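Probable dipeptidase (Pseudomonas aeruginosa, PDB 3B40) probably acts as a metal-dependent dipeptidase of the membrane (renal) dipeptidase family, hydrolysing dipeptides. Local coordinates at residues His250-Ile255 with Ile342-Lys347. The protein carries 11 engineered substitutions. Sequence-based numbering, arbitrary orientation.
Sequences HEMQLI and IDYTVK
Met252 reaches Tyr344 and Thr345 because its chain leaves the helix with CG opposite the carbonyl carbon (chi1 -70°), runs extended through chi2, and bends at chi3 (-125°), which turns CE out of the line of the chain. Tyr344 meets it with CG opposite its own backbone N (chi1 -175°), a torsion that carries the end of the ring nearer to 250-255. The sulfur and the terminal methyl then meet different neighbours. CE of Met252 lies 4.1 Å from CE2 of Tyr344, at the ring edge and near the ring plane, so the methyl abuts the rim and does not cover a face. SD of Met252 rests 4.1 Å from CG2 of Thr345, the methyl branch of that residue. In both pairs the side chains cross at about a right angle. With just these two residue pairs touching, 115 Å² is buried in all; CA of Met252 and CA of Thr345 are 7.9 Å apart. Helices 249-257 and 335-349 are outer helices of the TIM-barrel fold of the M19 peptidases, and they precede the adjacent parallel strands 261-265 and 354-357. Ile262 of the first strand touches both Met252 and Thr345, while Pro237 touches all three contacting side chains, so the meeting point lies between helices, strand and loop. The polar ends have partners outside the two segments: OG1 of Thr345 bonds to the backbone O of Ala341 within its own helix, while CG2, anti to the backbone N, is the branch that touches the sulfur. Tyr344 OH hydrogen-bonds to OD1 of Asp249, at the start of helix 249-257, which ties the far end of the ring to the helix bearing Met252.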
loop_
_atom_site.group_PDB
_atom_site.type_symbol
_atom_site.label_atom_id
_atom_site.label_comp_id
_atom_site.label_asym_id
_atom_site.label_seq_id
_atom_site.Cartn_x
_atom_site.Cartn_y
_atom_site.Cartn_z
ATOM N N HIS A 250 12.636 6.778 -13.396
ATOM C CA HIS A 250 12.211 6.035 -14.589
ATOM C C HIS A 250 10.958 5.153 -14.365
ATOM O O HIS A 250 10.090 5.067 -15.223
ATOM C CB HIS A 250 13.361 5.205 -15.160
ATOM C CG HIS A 250 12.995 4.493 -16.433
ATOM N ND1 HIS A 250 12.698 3.148 -16.470
ATOM C CD2 HIS A 250 12.838 4.950 -17.700
ATOM C CE1 HIS A 250 12.376 2.805 -17.704
ATOM N NE2 HIS A 250 12.457 3.880 -18.469
ATOM N N GLU A 251 10.874 4.495 -13.204
ATOM C CA GLU A 251 9.682 3.706 -12.860
ATOM C C GLU A 251 8.426 4.595 -12.797
ATOM O O GLU A 251 7.358 4.239 -13.329
ATOM C CB GLU A 251 9.890 2.970 -11.526
ATOM C CG GLU A 251 10.845 1.788 -11.651
ATOM C CD GLU A 251 11.198 1.144 -10.317
ATOM O OE1 GLU A 251 11.790 1.810 -9.421
ATOM O OE2 GLU A 251 10.913 -0.050 -10.173
ATOM N N MET A 252 8.575 5.755 -12.170
ATOM C CA MET A 252 7.548 6.811 -12.133
ATOM C C MET A 252 7.125 7.254 -13.536
ATOM O O MET A 252 5.931 7.406 -13.818
ATOM C CB MET A 252 8.049 8.039 -11.328
ATOM C CG MET A 252 8.217 7.885 -9.790
ATOM S SD MET A 252 8.878 9.395 -8.905
ATOM C CE MET A 252 10.213 8.543 -8.145
ATOM N N GLN A 253 8.089 7.444 -14.436
ATOM C CA GLN A 253 7.750 7.851 -15.808
ATOM C C GLN A 253 6.897 6.788 -16.506
ATOM O O GLN A 253 5.967 7.114 -17.224
ATOM C CB GLN A 253 9.008 8.118 -16.632
ATOM C CG GLN A 253 9.678 9.489 -16.351
ATOM C CD GLN A 253 8.705 10.660 -16.520
ATOM O OE1 GLN A 253 8.212 10.916 -17.636
ATOM N NE2 GLN A 253 8.420 11.367 -15.413
ATOM N N LEU A 254 7.247 5.523 -16.316
ATOM C CA LEU A 254 6.462 4.421 -16.852
ATOM C C LEU A 254 5.000 4.428 -16.393
ATOM O O LEU A 254 4.084 4.120 -17.182
ATOM C CB LEU A 254 7.116 3.080 -16.522
ATOM C CG LEU A 254 8.412 2.776 -17.290
ATOM C CD1 LEU A 254 8.966 1.407 -16.866
ATOM C CD2 LEU A 254 8.225 2.839 -18.825
ATOM N N ILE A 255 4.787 4.744 -15.116
ATOM C CA ILE A 255 3.445 4.745 -14.544
ATOM C C ILE A 255 2.729 5.937 -15.134
ATOM O O ILE A 255 1.595 5.818 -15.604
ATOM C CB ILE A 255 3.489 4.839 -12.980
ATOM C CG1 ILE A 255 4.055 3.541 -12.374
ATOM C CG2 ILE A 255 2.100 5.221 -12.408
ATOM C CD1 ILE A 255 4.603 3.722 -10.924
ATOM N N ILE A 342 5.570 14.072 -1.895
ATOM C CA ILE A 342 4.545 14.522 -2.847
ATOM C C ILE A 342 5.121 15.554 -3.840
ATOM O O ILE A 342 4.924 15.425 -5.049
ATOM C CB ILE A 342 3.282 15.075 -2.115
ATOM C CG1 ILE A 342 2.615 13.926 -1.296
ATOM C CG2 ILE A 342 2.321 15.731 -3.111
ATOM C CD1 ILE A 342 1.404 14.333 -0.443
ATOM N N ASP A 343 5.833 16.547 -3.309
ATOM C CA ASP A 343 6.456 17.615 -4.070
ATOM C C ASP A 343 7.370 17.018 -5.146
ATOM O O ASP A 343 7.297 17.405 -6.297
ATOM C CB ASP A 343 7.304 18.532 -3.145
ATOM C CG ASP A 343 6.479 19.577 -2.375
ATOM O OD1 ASP A 343 5.237 19.613 -2.450
ATOM O OD2 ASP A 343 7.103 20.394 -1.675
ATOM N N TYR A 344 8.229 16.087 -4.752
ATOM C CA TYR A 344 9.174 15.436 -5.673
ATOM C C TYR A 344 8.478 14.687 -6.796
ATOM O O TYR A 344 8.905 14.749 -7.946
ATOM C CB TYR A 344 10.106 14.483 -4.915
ATOM C CG TYR A 344 11.175 13.886 -5.807
ATOM C CD1 TYR A 344 12.384 14.552 -6.022
ATOM C CD2 TYR A 344 10.965 12.674 -6.457
ATOM C CE1 TYR A 344 13.361 14.011 -6.854
ATOM C CE2 TYR A 344 11.913 12.124 -7.306
ATOM C CZ TYR A 344 13.117 12.806 -7.512
ATOM O OH TYR A 344 14.077 12.259 -8.319
ATOM N N THR A 345 7.431 13.945 -6.447
ATOM C CA THR A 345 6.734 13.101 -7.389
ATOM C C THR A 345 6.010 13.980 -8.404
ATOM O O THR A 345 6.047 13.702 -9.608
ATOM C CB THR A 345 5.789 12.083 -6.652
ATOM O OG1 THR A 345 6.527 11.429 -5.627
ATOM C CG2 THR A 345 5.282 10.992 -7.598
ATOM N N VAL A 346 5.402 15.065 -7.914
ATOM C CA VAL A 346 4.737 16.031 -8.758
ATOM C C VAL A 346 5.736 16.691 -9.727
ATOM O O VAL A 346 5.445 16.793 -10.911
ATOM C CB VAL A 346 3.951 17.085 -7.924
ATOM C CG1 VAL A 346 3.508 18.259 -8.791
ATOM C CG2 VAL A 346 2.753 16.447 -7.196
ATOM N N LYS A 347 6.912 17.104 -9.242
ATOM C CA LYS A 347 7.985 17.599 -10.120
ATOM C C LYS A 347 8.277 16.689 -11.286
ATOM O O LYS A 347 8.545 17.157 -12.409
ATOM C CB LYS A 347 9.320 17.699 -9.358
ATOM C CG LYS A 347 9.443 18.820 -8.394
ATOM C CD LYS A 347 9.533 20.158 -9.123
ATOM C CE LYS A 347 9.746 21.301 -8.140
ATOM N NZ LYS A 347 9.856 22.546 -8.929
#